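Protein Cdhr2 (PDB 5CYX) probably joins adjacent epithelial microvilli through calcium-dependent heterophilic binding to CDHR5, using extracellular cadherin repeats of which this chain holds the first three. Local coordinates at residues D67-P72 against V95-D100; S111-E116 against S209-D214; E116-G121 against I166-T171; A229-D234 against V320-T325; S264-W269 against E294-Q299. All coordinates share one frame; numbering follows the deposited sequence.

Contact 1. Residues D67-P72 against V95-D100. With CA (calcium ion), chain C; CA (calcium ion), chain B; CA (calcium ion), chain D.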
# COMPACT_ATOMS: atom_id res chain seq x y z
N ASP A 67 28.81 25.58 2.02
CA ASP A 67 27.70 24.91 1.36
C ASP A 67 28.05 23.46 1.16
O ASP A 67 28.83 23.10 0.28
CB ASP A 67 27.39 25.60 -0.02
CG ASP A 67 26.17 24.97 -0.71
OD1 ASP A 67 25.35 24.27 -0.06
OD2 ASP A 67 26.03 25.12 -1.90
N PHE A 68 27.48 22.62 2.02
CA PHE A 68 27.72 21.21 1.99
C PHE A 68 27.38 20.61 0.64
O PHE A 68 28.09 19.74 0.16
CB PHE A 68 26.88 20.52 3.05
CG PHE A 68 27.06 19.04 3.05
CD1 PHE A 68 28.18 18.48 3.66
CD2 PHE A 68 26.13 18.19 2.45
CE1 PHE A 68 28.34 17.10 3.69
CE2 PHE A 68 26.30 16.82 2.48
CZ PHE A 68 27.42 16.29 3.08
N GLU A 69 26.29 21.09 0.04
CA GLU A 69 25.82 20.53 -1.22
C GLU A 69 26.83 20.66 -2.38
O GLU A 69 26.82 19.80 -3.29
CB GLU A 69 24.48 21.14 -1.63
CG GLU A 69 23.29 20.53 -0.92
CD GLU A 69 23.29 20.73 0.61
OE1 GLU A 69 23.41 21.83 1.14
OE2 GLU A 69 23.17 19.78 1.34
N THR A 70 27.71 21.66 -2.35
CA THR A 70 28.77 21.82 -3.39
C THR A 70 30.20 21.52 -2.91
O THR A 70 30.95 20.89 -3.64
CB THR A 70 28.80 23.23 -3.98
OG1 THR A 70 28.12 24.10 -3.09
CG2 THR A 70 28.08 23.29 -5.31
N VAL A 71 30.58 21.99 -1.72
CA VAL A 71 31.93 21.78 -1.21
C VAL A 71 31.86 21.19 0.21
O VAL A 71 31.89 21.89 1.21
CB VAL A 71 32.79 23.05 -1.27
CG1 VAL A 71 34.22 22.70 -0.86
CG2 VAL A 71 32.82 23.65 -2.69
N PRO A 72 31.74 19.87 0.28
CA PRO A 72 31.61 19.17 1.55
C PRO A 72 32.85 19.20 2.49
O PRO A 72 32.69 19.10 3.73
CB PRO A 72 31.25 17.74 1.14
CG PRO A 72 31.72 17.60 -0.26
CD PRO A 72 31.63 18.96 -0.88
N VAL A 95 32.84 20.34 6.29
CA VAL A 95 31.58 21.09 6.32
C VAL A 95 30.46 20.12 6.66
O VAL A 95 30.31 19.11 5.99
CB VAL A 95 31.31 21.81 4.99
CG1 VAL A 95 30.02 22.63 5.06
CG2 VAL A 95 32.45 22.75 4.66
N GLU A 96 29.72 20.37 7.73
CA GLU A 96 28.58 19.53 8.09
C GLU A 96 27.27 19.97 7.43
O GLU A 96 26.92 21.18 7.40
CB GLU A 96 28.34 19.53 9.60
CG GLU A 96 29.34 18.72 10.39
CD GLU A 96 28.89 18.47 11.84
OE1 GLU A 96 28.22 19.37 12.42
OE2 GLU A 96 29.22 17.37 12.37
N ASP A 97 26.53 18.97 6.98
CA ASP A 97 25.24 19.16 6.35
C ASP A 97 24.25 19.75 7.38
O ASP A 97 24.25 19.33 8.57
CB ASP A 97 24.68 17.82 5.81
CG ASP A 97 23.48 18.02 4.86
OD1 ASP A 97 23.30 19.13 4.28
OD2 ASP A 97 22.68 17.06 4.73
N ARG A 98 23.47 20.73 6.92
CA ARG A 98 22.28 21.19 7.72
C ARG A 98 21.03 21.23 6.80
O ARG A 98 21.15 21.23 5.52
CB ARG A 98 22.57 22.54 8.34
CG ARG A 98 23.66 22.54 9.40
CD ARG A 98 23.08 22.12 10.72
NE ARG A 98 24.07 22.01 11.77
CZ ARG A 98 24.84 20.96 12.02
NH1 ARG A 98 25.68 21.00 13.04
NH2 ARG A 98 24.79 19.87 11.28
N ASN A 99 19.85 21.19 7.40
CA ASN A 99 18.63 21.15 6.63
C ASN A 99 18.24 22.53 6.06
O ASN A 99 17.30 23.19 6.57
CB ASN A 99 17.49 20.56 7.42
CG ASN A 99 16.34 20.17 6.58
OD1 ASN A 99 16.42 20.17 5.35
ND2 ASN A 99 15.25 19.85 7.22
N ASP A 100 18.96 22.94 5.01
CA ASP A 100 18.69 24.20 4.30
C ASP A 100 18.10 23.95 2.93
O ASP A 100 17.95 24.89 2.19
CB ASP A 100 20.00 25.02 4.13
CG ASP A 100 21.12 24.21 3.38
OD1 ASP A 100 21.02 22.98 3.22
OD2 ASP A 100 22.08 24.81 2.90
CA CA C . 22.23 20.96 3.35
CA CA B . 23.64 24.22 1.49
CA CA D . 15.83 19.22 3.33
O HOH W 1 21.98 24.83 -0.23
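Glu-69 and Asp-97 bring their carboxylates to the same calcium ion, which Asp-97 OD1 binds at 2.3 Å. Glu-69 OE2 lies 3.0 Å from Asp-97 OD1, a closeness of two acceptors that the shared metal accounts for. Glu-69 chelates this ion with both oxygens, its chain bent at chi2 (63°), and OE1 also reaches a second calcium at 2.4 Å. Asp-100 bridges the same two ions, one oxygen to each, while Asp-67 OD1 and a water join at the second. The backbone O of Arg-98 is a further ligand of the first ion. Glu-18 completes both sites and Asp-133 the first. Asp-Phe-Glu at 67-69 is the cadherin Asp-X-Glu motif, and 97-100 begins the linker between repeats 1 and 2, both calcium-binding signatures of the family; Asn-99 OD1 serves a third ion.

One shell out, the Phe-68 ring lies flat against Asp-97. Asp-97 CB sits 3.8 Å from the centroid of the Phe-68 ring, 14° off its normal, a CH-pi contact, and ring and carboxylate planes are stacked 23° apart. At the ring's edge Phe-68 CD1 meets Val-95 O at 3.2 Å. An alanine at Phe-68 would probably open a gap over Asp-97 and leave its metal-binding carboxylate freer to turn, although Asp-97 OD2 keeps its tie to Thr-134. Arg-98 turns back on its own segment: Arg-98 NH2 donates to backbone Asp-97 O at 2.8 Å, and NH1 forms a salt bridge with Glu-96 OE1. Farther back, Val-95 N donates to Pro-72 O (2.8 Å), joining the loop to strand 86-96.

Contact 2. Residues S111-E116 against S209-D214. With CA (calcium ion), chain E.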
# COMPACT_ATOMS: atom_id res chain seq x y z
N SER A 111 -2.17 16.14 -14.28
CA SER A 111 -3.50 15.64 -14.56
C SER A 111 -3.44 14.18 -15.07
O SER A 111 -2.45 13.76 -15.66
CB SER A 111 -4.22 16.51 -15.56
OG SER A 111 -3.50 16.52 -16.77
N THR A 112 -4.50 13.42 -14.83
CA THR A 112 -4.58 12.09 -15.35
C THR A 112 -6.05 11.66 -15.43
O THR A 112 -6.94 12.30 -14.82
CB THR A 112 -3.78 11.12 -14.39
OG1 THR A 112 -3.64 9.85 -14.99
CG2 THR A 112 -4.49 10.94 -13.07
N SER A 113 -6.30 10.59 -16.17
CA SER A 113 -7.62 9.99 -16.25
C SER A 113 -7.61 8.56 -15.71
O SER A 113 -6.67 7.81 -15.99
CB SER A 113 -8.11 9.94 -17.69
OG SER A 113 -8.18 11.23 -18.17
N ILE A 114 -8.67 8.19 -15.01
CA ILE A 114 -8.84 6.80 -14.60
C ILE A 114 -10.25 6.30 -14.82
O ILE A 114 -11.22 7.07 -14.73
CB ILE A 114 -8.44 6.59 -13.14
CG1 ILE A 114 -9.36 7.39 -12.21
CG2 ILE A 114 -6.98 6.95 -12.94
CD1 ILE A 114 -8.89 7.45 -10.79
N ASN A 115 -10.35 5.02 -15.15
CA ASN A 115 -11.61 4.34 -15.29
C ASN A 115 -12.28 4.26 -13.94
O ASN A 115 -11.60 3.96 -12.95
CB ASN A 115 -11.42 2.89 -15.76
CG ASN A 115 -11.09 2.79 -17.23
OD1 ASN A 115 -10.62 1.76 -17.67
ND2 ASN A 115 -11.30 3.81 -17.96
N GLU A 116 -13.60 4.40 -13.92
CA GLU A 116 -14.31 4.35 -12.62
C GLU A 116 -14.23 2.93 -12.02
O GLU A 116 -14.34 2.83 -10.81
CB GLU A 116 -15.75 4.81 -12.71
CG GLU A 116 -16.75 3.85 -13.32
CD GLU A 116 -18.15 4.44 -13.54
OE1 GLU A 116 -18.69 5.31 -12.76
OE2 GLU A 116 -18.78 3.94 -14.51
N SER A 209 -5.07 16.81 -10.77
CA SER A 209 -6.40 16.77 -11.34
C SER A 209 -6.71 15.40 -11.89
O SER A 209 -6.01 14.93 -12.80
CB SER A 209 -6.50 17.79 -12.47
OG SER A 209 -6.23 19.07 -11.93
N ILE A 210 -7.74 14.76 -11.34
CA ILE A 210 -8.16 13.42 -11.76
C ILE A 210 -9.49 13.42 -12.50
O ILE A 210 -10.48 13.80 -11.90
CB ILE A 210 -8.23 12.48 -10.55
CG1 ILE A 210 -6.88 12.49 -9.82
CG2 ILE A 210 -8.59 11.06 -10.98
CD1 ILE A 210 -6.90 11.81 -8.50
N SER A 211 -9.53 13.02 -13.78
CA SER A 211 -10.81 12.78 -14.47
C SER A 211 -11.24 11.30 -14.32
O SER A 211 -10.47 10.42 -14.55
CB SER A 211 -10.76 13.15 -15.95
OG SER A 211 -10.19 14.43 -16.07
N VAL A 212 -12.49 11.07 -13.93
CA VAL A 212 -13.05 9.74 -13.87
C VAL A 212 -13.83 9.49 -15.13
O VAL A 212 -14.68 10.32 -15.50
CB VAL A 212 -14.00 9.60 -12.68
CG1 VAL A 212 -14.46 8.14 -12.55
CG2 VAL A 212 -13.30 10.08 -11.42
N ILE A 213 -13.54 8.37 -15.77
CA ILE A 213 -14.15 7.95 -17.02
C ILE A 213 -15.33 7.05 -16.72
O ILE A 213 -15.23 6.05 -15.97
CB ILE A 213 -13.12 7.17 -17.87
CG1 ILE A 213 -11.99 8.10 -18.33
CG2 ILE A 213 -13.76 6.44 -19.06
CD1 ILE A 213 -10.79 7.33 -18.89
N ASP A 214 -16.46 7.41 -17.30
CA ASP A 214 -17.69 6.68 -17.10
C ASP A 214 -17.63 5.39 -17.93
O ASP A 214 -17.28 5.42 -19.14
CB ASP A 214 -18.90 7.53 -17.49
CG ASP A 214 -20.20 7.00 -16.93
OD1 ASP A 214 -20.22 5.95 -16.15
OD2 ASP A 214 -21.21 7.65 -17.24
CA CA E . -20.94 3.93 -15.23
O HOH W 2 -7.69 15.17 -15.42
O HOH W 3 -21.26 5.12 -13.20
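The parallel pairing of the first and last strands that marks the cadherin Greek-key sandwich is made in repeat 2 by Ser-111 to Asn-115 beside Ser-209 to Ile-213. The strand axes approach to 4.7 Å, and five backbone bonds alternate between them. Ile-114 is gripped on both its polar atoms: its N donates to Ser-211 O at 2.9 Å, and its O accepts from Ile-213 N. Glu-116 N adds the last rung, to Ile-213 O.

On the buried face, Ile-114 CD1 meets Ile-210 CG2 at 3.6 Å, with Val-124 beneath both. The other face carries four serines, with Asn-115 and Ile-213 at its end; there a water donates to Thr-112 O and hydrogen-bonds Ser-211 OG. Ile-213 CD1 comes to 3.7 Å from Asn-115 ND2.

Where the strands end, Glu-116 and Asp-214 run side by side with carboxylate planes 90° apart. Glu-116 OE2 and Asp-214 OD1 bind the same calcium ion, each at 2.3 Å. Their remaining oxygens are held, Glu-116 OE1 by Tyr-174 N and a calcium-bound water, Asp-214 OD2 by Gly-252 N. The ion's charge would offset the repulsion expected where Glu-116 OE2 lies 3.0 Å from Asp-214 OD1.

Contact 3. Residues E116-G121 against I166-T171. With CA (calcium ion), chain E.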
# COMPACT_ATOMS: atom_id res chain seq x y z
N GLU A 116 -13.60 4.40 -13.92
CA GLU A 116 -14.31 4.35 -12.62
C GLU A 116 -14.23 2.93 -12.02
O GLU A 116 -14.34 2.83 -10.81
CB GLU A 116 -15.75 4.81 -12.71
CG GLU A 116 -16.75 3.85 -13.32
CD GLU A 116 -18.15 4.44 -13.54
OE1 GLU A 116 -18.69 5.31 -12.76
OE2 GLU A 116 -18.78 3.94 -14.51
N THR A 117 -14.06 1.87 -12.84
CA THR A 117 -13.90 0.47 -12.29
C THR A 117 -12.50 0.16 -11.76
O THR A 117 -12.27 -0.94 -11.34
CB THR A 117 -14.26 -0.65 -13.29
OG1 THR A 117 -13.51 -0.46 -14.48
CG2 THR A 117 -15.73 -0.66 -13.61
N LEU A 118 -11.55 1.11 -11.83
CA LEU A 118 -10.23 0.91 -11.25
C LEU A 118 -10.31 0.22 -9.86
O LEU A 118 -11.00 0.71 -8.94
CB LEU A 118 -9.49 2.24 -11.12
CG LEU A 118 -8.02 2.16 -10.76
CD1 LEU A 118 -7.19 1.45 -11.85
CD2 LEU A 118 -7.50 3.57 -10.49
N PRO A 119 -9.62 -0.92 -9.71
CA PRO A 119 -9.75 -1.60 -8.40
C PRO A 119 -9.06 -0.89 -7.22
O PRO A 119 -8.05 -0.19 -7.37
CB PRO A 119 -9.13 -2.97 -8.62
CG PRO A 119 -8.92 -3.12 -10.09
CD PRO A 119 -8.95 -1.78 -10.72
N VAL A 120 -9.64 -1.08 -6.04
CA VAL A 120 -9.06 -0.56 -4.86
C VAL A 120 -7.70 -1.24 -4.65
O VAL A 120 -7.61 -2.43 -4.75
CB VAL A 120 -10.01 -0.79 -3.64
CG1 VAL A 120 -9.32 -0.38 -2.38
CG2 VAL A 120 -11.26 0.06 -3.79
N GLY A 121 -6.72 -0.45 -4.23
CA GLY A 121 -5.34 -0.76 -4.10
C GLY A 121 -4.53 -0.44 -5.36
O GLY A 121 -3.30 -0.61 -5.37
N ILE A 166 -0.02 7.68 -5.27
CA ILE A 166 -1.37 7.90 -4.79
C ILE A 166 -2.12 6.61 -5.15
O ILE A 166 -2.12 6.18 -6.33
CB ILE A 166 -2.01 9.12 -5.53
CG1 ILE A 166 -1.18 10.36 -5.23
CG2 ILE A 166 -3.47 9.35 -5.15
CD1 ILE A 166 -1.64 11.59 -6.02
N VAL A 167 -2.68 5.99 -4.12
CA VAL A 167 -3.40 4.73 -4.25
C VAL A 167 -4.88 4.95 -4.04
O VAL A 167 -5.26 5.61 -3.05
CB VAL A 167 -2.91 3.68 -3.23
CG1 VAL A 167 -3.79 2.47 -3.30
CG2 VAL A 167 -1.47 3.31 -3.58
N LEU A 168 -5.69 4.31 -4.86
CA LEU A 168 -7.11 4.29 -4.68
C LEU A 168 -7.51 3.42 -3.49
O LEU A 168 -7.12 2.22 -3.45
CB LEU A 168 -7.75 3.73 -5.89
CG LEU A 168 -9.26 3.83 -5.89
CD1 LEU A 168 -9.76 5.27 -6.09
CD2 LEU A 168 -9.81 2.88 -6.93
N ASN A 169 -8.27 4.03 -2.57
CA ASN A 169 -8.70 3.42 -1.31
C ASN A 169 -10.18 3.09 -1.18
O ASN A 169 -10.55 2.44 -0.25
CB ASN A 169 -8.26 4.34 -0.17
CG ASN A 169 -8.46 3.74 1.16
OD1 ASN A 169 -7.78 2.73 1.56
ND2 ASN A 169 -9.42 4.32 1.92
N ASP A 170 -11.02 3.56 -2.09
CA ASP A 170 -12.44 3.25 -2.12
C ASP A 170 -12.86 3.33 -3.59
O ASP A 170 -12.04 3.69 -4.41
CB ASP A 170 -13.16 4.34 -1.30
CG ASP A 170 -14.54 3.93 -0.80
OD1 ASP A 170 -15.14 2.94 -1.23
OD2 ASP A 170 -15.08 4.69 0.04
N THR A 171 -14.10 2.96 -3.90
CA THR A 171 -14.54 2.71 -5.27
C THR A 171 -15.01 4.03 -5.85
O THR A 171 -15.55 4.90 -5.13
CB THR A 171 -15.77 1.80 -5.31
OG1 THR A 171 -16.71 2.35 -4.39
CG2 THR A 171 -15.46 0.36 -4.86
CA CA E . -20.94 3.93 -15.23
O HOH W 3 -21.26 5.12 -13.20
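Leu-168 O accepts from Gly-121 N at 2.8 Å, in a nearly straight bond (169° at the hydrogen) that alone among hydrogen bonds joins 116-121 to 166-171. Gly-121 has a positive phi (91°), a conformation that favours glycine, and the chain turns there towards strand 123-126. Val-167 CG1 packs on the backbone of this glycine, 3.6 Å from Gly-121 C.

Side-chain methyls pack against backbone on both segments. Leu-168 CD2 comes up against the loop backbone, 3.2 Å from Leu-118 O, and also approaches Leu-118 CB. Val-120 straddles the start of the opposing loop: with CG1 anti to the backbone N (chi1 173°), Val-120 CG1 rests 3.6 Å from Leu-168 O, while Val-120 CG2 lies 3.6 Å from Asp-170 C. An alanine at Val-120 would probably leave a gap over Leu-168 O and the Asp-170 peptide, since both methyl contacts are lost. Within 166-171, Thr-171 N donates to Asp-170 OD1 at 2.9 Å, and Asn-169 ND2 is bonded to Asn-156 O.

Copies of the protein meet here: Gly-121 O is hydrogen-bonded to Arg-159 NH2 of the second subunit and Asn-169 OD1 to Val-123 N of the third. Within repeat 2, the contact lies at the edge of an antiparallel pairing, ahead of strand 123-126 and at the end of strand 165-168, with Leu-168 and Leu-118 both packed on Val-124.

Contact 4. Residues A229-D234 against V320-T325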
# COMPACT_ATOMS: atom_id res chain seq x y z
N ALA A 229 -52.30 4.99 -22.79
CA ALA A 229 -52.78 5.69 -23.98
C ALA A 229 -54.03 5.01 -24.43
O ALA A 229 -54.45 3.98 -23.86
CB ALA A 229 -51.72 5.68 -25.09
N SER A 230 -54.66 5.61 -25.46
CA SER A 230 -55.87 5.04 -26.04
C SER A 230 -55.78 4.90 -27.54
O SER A 230 -55.14 5.70 -28.21
CB SER A 230 -57.11 5.87 -25.67
OG SER A 230 -58.23 5.46 -26.42
N VAL A 231 -56.46 3.88 -28.05
CA VAL A 231 -56.51 3.58 -29.47
C VAL A 231 -57.90 3.07 -29.88
O VAL A 231 -58.47 2.20 -29.22
CB VAL A 231 -55.43 2.54 -29.86
CG1 VAL A 231 -55.51 1.28 -28.99
CG2 VAL A 231 -55.53 2.19 -31.34
N ALA A 232 -58.44 3.58 -30.98
CA ALA A 232 -59.74 3.13 -31.48
C ALA A 232 -59.63 1.71 -32.03
O ALA A 232 -58.61 1.36 -32.66
CB ALA A 232 -60.24 4.07 -32.55
N GLU A 233 -60.70 0.93 -31.92
CA GLU A 233 -60.66 -0.52 -32.19
C GLU A 233 -60.52 -0.86 -33.69
O GLU A 233 -60.22 -1.99 -34.04
CB GLU A 233 -61.88 -1.24 -31.62
CG GLU A 233 -63.21 -0.96 -32.31
CD GLU A 233 -64.36 -1.77 -31.73
OE1 GLU A 233 -64.24 -3.02 -31.72
OE2 GLU A 233 -65.37 -1.18 -31.30
N ASP A 234 -60.81 0.11 -34.55
CA ASP A 234 -60.69 -0.01 -36.01
C ASP A 234 -59.40 0.62 -36.55
O ASP A 234 -59.27 0.78 -37.76
CB ASP A 234 -61.88 0.70 -36.67
CG ASP A 234 -61.86 2.22 -36.45
OD1 ASP A 234 -61.15 2.71 -35.52
OD2 ASP A 234 -62.55 2.92 -37.23
N VAL A 320 -47.26 -1.22 -19.70
CA VAL A 320 -47.97 -0.09 -20.27
C VAL A 320 -49.42 -0.51 -20.47
O VAL A 320 -49.68 -1.62 -20.99
CB VAL A 320 -47.42 0.27 -21.69
CG1 VAL A 320 -48.27 1.36 -22.35
CG2 VAL A 320 -45.96 0.69 -21.62
N THR A 321 -50.35 0.37 -20.10
CA THR A 321 -51.78 0.11 -20.32
C THR A 321 -52.34 0.89 -21.50
O THR A 321 -52.09 2.09 -21.66
CB THR A 321 -52.57 0.43 -19.05
OG1 THR A 321 -52.09 -0.40 -18.01
CG2 THR A 321 -54.04 0.15 -19.25
N ILE A 322 -53.12 0.20 -22.32
CA ILE A 322 -53.66 0.77 -23.56
C ILE A 322 -55.17 0.53 -23.66
O ILE A 322 -55.62 -0.62 -23.64
CB ILE A 322 -52.99 0.18 -24.80
CG1 ILE A 322 -51.48 0.48 -24.77
CG2 ILE A 322 -53.63 0.74 -26.07
CD1 ILE A 322 -50.72 -0.09 -25.97
N ARG A 323 -55.91 1.62 -23.85
CA ARG A 323 -57.38 1.59 -23.83
C ARG A 323 -57.87 1.43 -25.26
O ARG A 323 -57.56 2.28 -26.09
CB ARG A 323 -57.94 2.89 -23.21
CG ARG A 323 -57.30 3.27 -21.88
CD ARG A 323 -57.68 4.65 -21.34
NE ARG A 323 -56.48 5.31 -20.81
CZ ARG A 323 -55.76 6.27 -21.41
NH1 ARG A 323 -56.10 6.77 -22.60
NH2 ARG A 323 -54.67 6.75 -20.81
N VAL A 324 -58.62 0.36 -25.53
CA VAL A 324 -59.23 0.13 -26.85
C VAL A 324 -60.57 0.91 -26.97
O VAL A 324 -61.59 0.46 -26.46
CB VAL A 324 -59.39 -1.37 -27.19
CG1 VAL A 324 -59.86 -1.56 -28.63
CG2 VAL A 324 -58.07 -2.11 -27.01
N THR A 325 -60.49 2.08 -27.62
CA THR A 325 -61.55 3.06 -27.88
C THR A 325 -61.87 3.86 -26.64
O THR A 325 -61.26 4.91 -26.41
CB THR A 325 -62.86 2.47 -28.45
OG1 THR A 325 -63.53 1.66 -27.48
CG2 THR A 325 -62.59 1.68 -29.69
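Val-231 and Ile-322 meet on the buried face of a parallel strand pair, the first-to-last strand pairing of the cadherin Greek-key sandwich, here in repeat 3. Val-231 CG1 touches Ile-322 CG2 at 3.5 Å; CG1 stands between the backbone N and the carbonyl carbon (chi1 53°). Phe-270 packs against both side chains from the other sheet, and Val-241 covers Ala-229 and Ile-322. Beyond the strand end, Glu-233 CB lies 3.6 Å from Val-324 CG1, while the charged end of Glu-233 goes on to a salt bridge with Arg-286.

The backbone ladder is regular in its middle. Arg-323 N donates to Ala-229 O, and Val-231 N to Arg-323 O, both at 2.8 Å. The last hydrogen bond, Thr-325 N to Val-231 O, differs: the donor stands 41° out of the carbonyl plane.

The opposite, solvent side is looser. Ser-230 OG has at most weak hydrogen bonding here, with Thr-325 O at 3.1 Å and Arg-323 O near it. Arg-323 folds back over its neighbour strand, with NH2 hydrogen-bonded to Ser-228 OG. Its guanidinium lies over the Ala-229 peptide face-on, Arg-323 NH1 being 3.3 Å from Ala-229 C.

Contact 5. Residues S264-W269 against E294-Q299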
# COMPACT_ATOMS: atom_id res chain seq x y z
N SER A 264 -47.34 -9.56 -23.28
CA SER A 264 -48.63 -8.88 -23.16
C SER A 264 -49.85 -9.79 -22.89
O SER A 264 -49.80 -11.01 -23.00
CB SER A 264 -48.93 -8.09 -24.44
OG SER A 264 -49.50 -8.89 -25.43
N THR A 265 -50.95 -9.13 -22.54
CA THR A 265 -52.28 -9.70 -22.69
C THR A 265 -52.64 -9.32 -24.14
O THR A 265 -52.53 -8.16 -24.51
CB THR A 265 -53.26 -9.10 -21.67
OG1 THR A 265 -53.51 -7.72 -21.97
CG2 THR A 265 -52.68 -9.20 -20.24
N ARG A 266 -53.03 -10.30 -24.96
CA ARG A 266 -53.18 -10.16 -26.44
C ARG A 266 -51.85 -10.06 -27.21
O ARG A 266 -51.57 -9.03 -27.85
CB ARG A 266 -54.13 -9.01 -26.85
CG ARG A 266 -55.43 -8.94 -26.07
CD ARG A 266 -56.29 -10.17 -26.25
NE ARG A 266 -57.21 -10.36 -25.14
CZ ARG A 266 -58.30 -11.12 -25.17
NH1 ARG A 266 -59.07 -11.20 -24.08
NH2 ARG A 266 -58.65 -11.79 -26.27
N PRO A 267 -51.05 -11.14 -27.18
CA PRO A 267 -49.87 -11.21 -28.03
C PRO A 267 -50.22 -10.87 -29.49
O PRO A 267 -51.28 -11.27 -29.97
CB PRO A 267 -49.43 -12.67 -27.91
CG PRO A 267 -49.91 -13.10 -26.56
CD PRO A 267 -51.14 -12.30 -26.26
N GLY A 268 -49.34 -10.11 -30.14
CA GLY A 268 -49.53 -9.71 -31.52
C GLY A 268 -50.26 -8.39 -31.73
O GLY A 268 -50.09 -7.78 -32.79
N TRP A 269 -51.10 -7.94 -30.79
CA TRP A 269 -51.91 -6.75 -31.10
C TRP A 269 -51.07 -5.49 -31.23
O TRP A 269 -51.37 -4.65 -32.08
CB TRP A 269 -53.01 -6.54 -30.08
CG TRP A 269 -54.17 -7.46 -30.24
CD1 TRP A 269 -54.21 -8.66 -30.91
CD2 TRP A 269 -55.47 -7.26 -29.69
NE1 TRP A 269 -55.47 -9.20 -30.82
CE2 TRP A 269 -56.26 -8.36 -30.08
CE3 TRP A 269 -56.05 -6.24 -28.92
CZ2 TRP A 269 -57.61 -8.49 -29.71
CZ3 TRP A 269 -57.41 -6.37 -28.55
CH2 TRP A 269 -58.17 -7.49 -28.95
N GLU A 294 -61.76 -3.20 -21.09
CA GLU A 294 -61.46 -2.69 -22.44
C GLU A 294 -59.99 -2.26 -22.60
O GLU A 294 -59.68 -1.28 -23.28
CB GLU A 294 -62.42 -1.55 -22.81
CG GLU A 294 -63.90 -1.91 -22.66
CD GLU A 294 -64.74 -1.54 -23.88
OE1 GLU A 294 -64.58 -0.42 -24.42
OE2 GLU A 294 -65.56 -2.39 -24.31
N GLU A 295 -59.09 -3.03 -21.98
CA GLU A 295 -57.69 -2.65 -21.81
C GLU A 295 -56.71 -3.78 -22.09
O GLU A 295 -56.93 -4.93 -21.67
CB GLU A 295 -57.45 -2.17 -20.38
CG GLU A 295 -57.64 -0.68 -20.18
CD GLU A 295 -57.42 -0.25 -18.74
OE1 GLU A 295 -56.90 -1.06 -17.95
OE2 GLU A 295 -57.75 0.90 -18.40
N VAL A 296 -55.62 -3.42 -22.77
CA VAL A 296 -54.48 -4.29 -22.95
C VAL A 296 -53.31 -3.79 -22.11
O VAL A 296 -53.00 -2.60 -22.12
CB VAL A 296 -54.05 -4.31 -24.42
CG1 VAL A 296 -53.10 -5.46 -24.67
CG2 VAL A 296 -55.27 -4.45 -25.33
N GLN A 297 -52.66 -4.72 -21.40
CA GLN A 297 -51.42 -4.44 -20.69
C GLN A 297 -50.24 -5.04 -21.49
O GLN A 297 -50.32 -6.18 -21.96
CB GLN A 297 -51.46 -4.99 -19.26
CG GLN A 297 -52.41 -4.23 -18.33
CD GLN A 297 -52.04 -4.36 -16.87
OE1 GLN A 297 -52.90 -4.56 -15.99
NE2 GLN A 297 -50.75 -4.25 -16.58
N ILE A 298 -49.17 -4.26 -21.61
CA ILE A 298 -48.02 -4.58 -22.50
C ILE A 298 -46.71 -4.34 -21.76
O ILE A 298 -46.53 -3.26 -21.19
CB ILE A 298 -48.11 -3.73 -23.80
CG1 ILE A 298 -48.40 -4.63 -24.98
CG2 ILE A 298 -46.86 -2.94 -24.15
CD1 ILE A 298 -49.86 -4.97 -25.09
N GLN A 299 -45.83 -5.34 -21.74
CA GLN A 299 -44.49 -5.19 -21.18
C GLN A 299 -43.48 -4.75 -22.26
O GLN A 299 -43.27 -5.46 -23.24
CB GLN A 299 -44.01 -6.48 -20.55
CG GLN A 299 -42.80 -6.29 -19.64
CD GLN A 299 -42.26 -7.60 -19.12
OE1 GLN A 299 -42.06 -8.53 -19.89
NE2 GLN A 299 -42.03 -7.68 -17.81
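Thr-265 and Gln-297 carry the hydrogen bonds of this contact, where strand 257-264 of repeat 3 parts from strand 295-304 of the same sheet. Thr-265 N donates to Gln-297 O at 3.1 Å (160° at the hydrogen), closely in line with the carbonyl. The return bond goes to a side chain: Gln-297 N donates to Thr-265 OG1 at 3.2 Å (158°), the hydroxyl being set between the backbone N and the carbonyl carbon by chi1 of 69°. Next to them in the ladder, Ser-264 and Ile-298 form an antiparallel non-hydrogen-bonded pair, their CA atoms 4.4 Å apart.

Apolar contacts follow. Ile-298 CD1 is pressed to 3.3 Å from Ser-264 CB, closer than usual carbon contact. Val-296 CG2 approaches Trp-269 CE3 at 4.1 Å, the two side chains crossing at about a right angle. Over one face of the indole sits Arg-266 CB, 3.6 Å above its plane.

Arg-266 to Trp-269 make a type II beta turn, closed by Trp-269 N to Arg-266 O (3.2 Å), with Gly-268 at positive phi. Arg-266 NH1 has its salt bridge with Glu-292.

In accepting from Gln-297 N, the threonine hydroxyl appears to take the part Thr-265 O would play if the ladder continued, satisfying that N-H while the chain swings into its turn.

In the fold
From the N terminus, contact 1 comes first: it closes the loop from Asp-67 to Asp-100 in repeat 1 and gathers the calcium ions at the junction with repeat 2. Contact 2 then closes nearly the whole of repeat 2, and contact 3 falls within its span, starting from the Glu-116 they share and tying the other sheet's strand 165-168 to the connection after strand 109-115. In repeat 3 the order recurs, contact 4 enclosing contact 5. These two join directly, since Ile-298 and Val-296 pair through their backbones with Val-320 and Ile-322. No loop crosses between repeats; contacts 1 and 4 have centres about 90 Å apart.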